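Local coordinates for protein predicted component of a thermophile-specific DNA repair system, contains a RAMP domain (Methanopyrus kandleri, PDB 4N0L) that probably binds CRISPR RNA as a zinc-containing subunit of the type III-A interference complex, and may also cleave RNA, at residues 329-332 against 333-337. Numbering follows the deposited sequence.
Sequences AYLR and PEEWV
R332 and E335 meet through backbone and carboxylate at the start of helix 333-338. R332 N donates to E335 OE1 at 2.8 Å, and the bond is almost straight at 179°. The oxygen receives it on its anti lone pair. E335 has CG anti to its carbonyl carbon (chi1 -62°) and runs extended beyond it, which carries the carboxylate back to the residue before the helix. The other oxygen, OE2, forms a salt bridge with R328, so both oxygens of the carboxylate are engaged.

R332 O accepts the first helical hydrogen bond, from W336 N at 3.0 Å. A weaker bond comes from E335 N, bent to 126°. R332 is thus the N-cap residue. The bond from the N-cap N-H to the side chain of E335, three residues on, is one half of a capping box. The reciprocal half is absent, since R332 has no side-chain acceptor to offer E335 N. P333 follows as the first helical residue. The guanidinium of R332 leads away from the helix start, and its NE pairs with E253 of helix 238-255.

Apolar contact is carried by L331 and W336. L331 CB sits over one face of the indole, 3.6 Å from the centroid of the five-membered ring, in a CH-pi contact. It is offset toward the rim. The two side chains cross at about a right angle. W336 NE1 donates to I272 O, tying the indole to strand 268-278 of the RRM-like sheet.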
loop_
_atom_site.group_PDB
_atom_site.type_symbol
_atom_site.label_atom_id
_atom_site.label_comp_id
_atom_site.label_asym_id
_atom_site.label_seq_id
_atom_site.Cartn_x
_atom_site.Cartn_y
_atom_site.Cartn_z
ATOM N N ALA A 329 -3.111 22.310 2.873
ATOM C CA ALA A 329 -2.780 21.667 4.136
ATOM C C ALA A 329 -2.396 20.209 3.891
ATOM O O ALA A 329 -1.672 19.603 4.680
ATOM C CB ALA A 329 -3.948 21.760 5.105
ATOM N N TYR A 330 -2.880 19.666 2.778
ATOM C CA TYR A 330 -2.617 18.283 2.403
ATOM C C TYR A 330 -2.620 18.139 0.886
ATOM O O TYR A 330 -3.192 18.965 0.179
ATOM C CB TYR A 330 -3.658 17.345 3.024
ATOM C CG TYR A 330 -5.049 17.476 2.431
ATOM C CD1 TYR A 330 -5.415 16.766 1.290
ATOM C CD2 TYR A 330 -5.992 18.321 3.005
ATOM C CE1 TYR A 330 -6.681 16.891 0.743
ATOM C CE2 TYR A 330 -7.263 18.451 2.465
ATOM C CZ TYR A 330 -7.600 17.735 1.334
ATOM O OH TYR A 330 -8.859 17.863 0.798
ATOM N N LEU A 331 -1.984 17.084 0.385
ATOM C CA LEU A 331 -2.117 16.726 -1.022
ATOM C C LEU A 331 -2.692 15.321 -1.135
ATOM O O LEU A 331 -2.417 14.456 -0.304
ATOM C CB LEU A 331 -0.774 16.818 -1.751
ATOM C CG LEU A 331 -0.121 18.200 -1.837
ATOM C CD1 LEU A 331 1.211 18.131 -2.571
ATOM C CD2 LEU A 331 -1.057 19.197 -2.509
ATOM N N ARG A 332 -3.503 15.104 -2.162
ATOM C CA ARG A 332 -4.055 13.787 -2.433
ATOM C C ARG A 332 -2.972 12.942 -3.109
ATOM O O ARG A 332 -2.018 13.502 -3.653
ATOM C CB ARG A 332 -5.312 13.905 -3.301
ATOM C CG ARG A 332 -6.468 14.614 -2.599
ATOM C CD ARG A 332 -7.286 13.660 -1.740
ATOM N NE ARG A 332 -7.955 12.632 -2.532
ATOM C CZ ARG A 332 -9.178 12.757 -3.039
ATOM N NH1 ARG A 332 -9.707 11.770 -3.749
ATOM N NH2 ARG A 332 -9.870 13.870 -2.838
ATOM N N PRO A 333 -3.099 11.600 -3.058
ATOM C CA PRO A 333 -2.095 10.694 -3.634
ATOM C C PRO A 333 -1.647 11.080 -5.044
ATOM O O PRO A 333 -0.447 11.136 -5.311
ATOM C CB PRO A 333 -2.819 9.348 -3.650
ATOM C CG PRO A 333 -3.726 9.418 -2.481
ATOM C CD PRO A 333 -4.181 10.851 -2.389
ATOM N N GLU A 334 -2.605 11.365 -5.920
ATOM C CA GLU A 334 -2.304 11.699 -7.308
ATOM C C GLU A 334 -1.558 13.031 -7.413
ATOM O O GLU A 334 -0.768 13.242 -8.335
ATOM C CB GLU A 334 -3.598 11.751 -8.123
ATOM C CG GLU A 334 -3.413 12.054 -9.598
ATOM C CD GLU A 334 -4.734 12.266 -10.312
ATOM O OE1 GLU A 334 -5.781 12.282 -9.632
ATOM O OE2 GLU A 334 -4.723 12.415 -11.554
ATOM N N GLU A 335 -1.793 13.919 -6.455
ATOM C CA GLU A 335 -1.108 15.206 -6.433
ATOM C C GLU A 335 0.346 15.057 -5.991
ATOM O O GLU A 335 1.230 15.748 -6.497
ATOM C CB GLU A 335 -1.846 16.191 -5.523
ATOM C CG GLU A 335 -3.264 16.489 -5.979
ATOM C CD GLU A 335 -3.955 17.517 -5.108
ATOM O OE1 GLU A 335 -4.153 17.245 -3.905
ATOM O OE2 GLU A 335 -4.301 18.599 -5.626
ATOM N N TRP A 336 0.590 14.153 -5.049
ATOM C CA TRP A 336 1.954 13.839 -4.634
ATOM C C TRP A 336 2.764 13.250 -5.785
ATOM O O TRP A 336 3.952 13.539 -5.926
ATOM C CB TRP A 336 1.954 12.876 -3.446
ATOM C CG TRP A 336 1.703 13.552 -2.136
ATOM C CD1 TRP A 336 0.543 13.544 -1.418
ATOM C CD2 TRP A 336 2.630 14.350 -1.391
ATOM N NE1 TRP A 336 0.693 14.279 -0.268
ATOM C CE2 TRP A 336 1.966 14.788 -0.228
ATOM C CE3 TRP A 336 3.961 14.736 -1.592
ATOM C CZ2 TRP A 336 2.582 15.590 0.730
ATOM C CZ3 TRP A 336 4.572 15.533 -0.641
ATOM C CH2 TRP A 336 3.884 15.952 0.505
ATOM N N VAL A 337 2.116 12.418 -6.596
ATOM C CA VAL A 337 2.765 11.809 -7.753
ATOM C C VAL A 337 3.296 12.875 -8.703
ATOM O O VAL A 337 4.463 12.851 -9.093
ATOM C CB VAL A 337 1.800 10.891 -8.531
ATOM C CG1 VAL A 337 2.414 10.474 -9.860
ATOM C CG2 VAL A 337 1.454 9.669 -7.709
#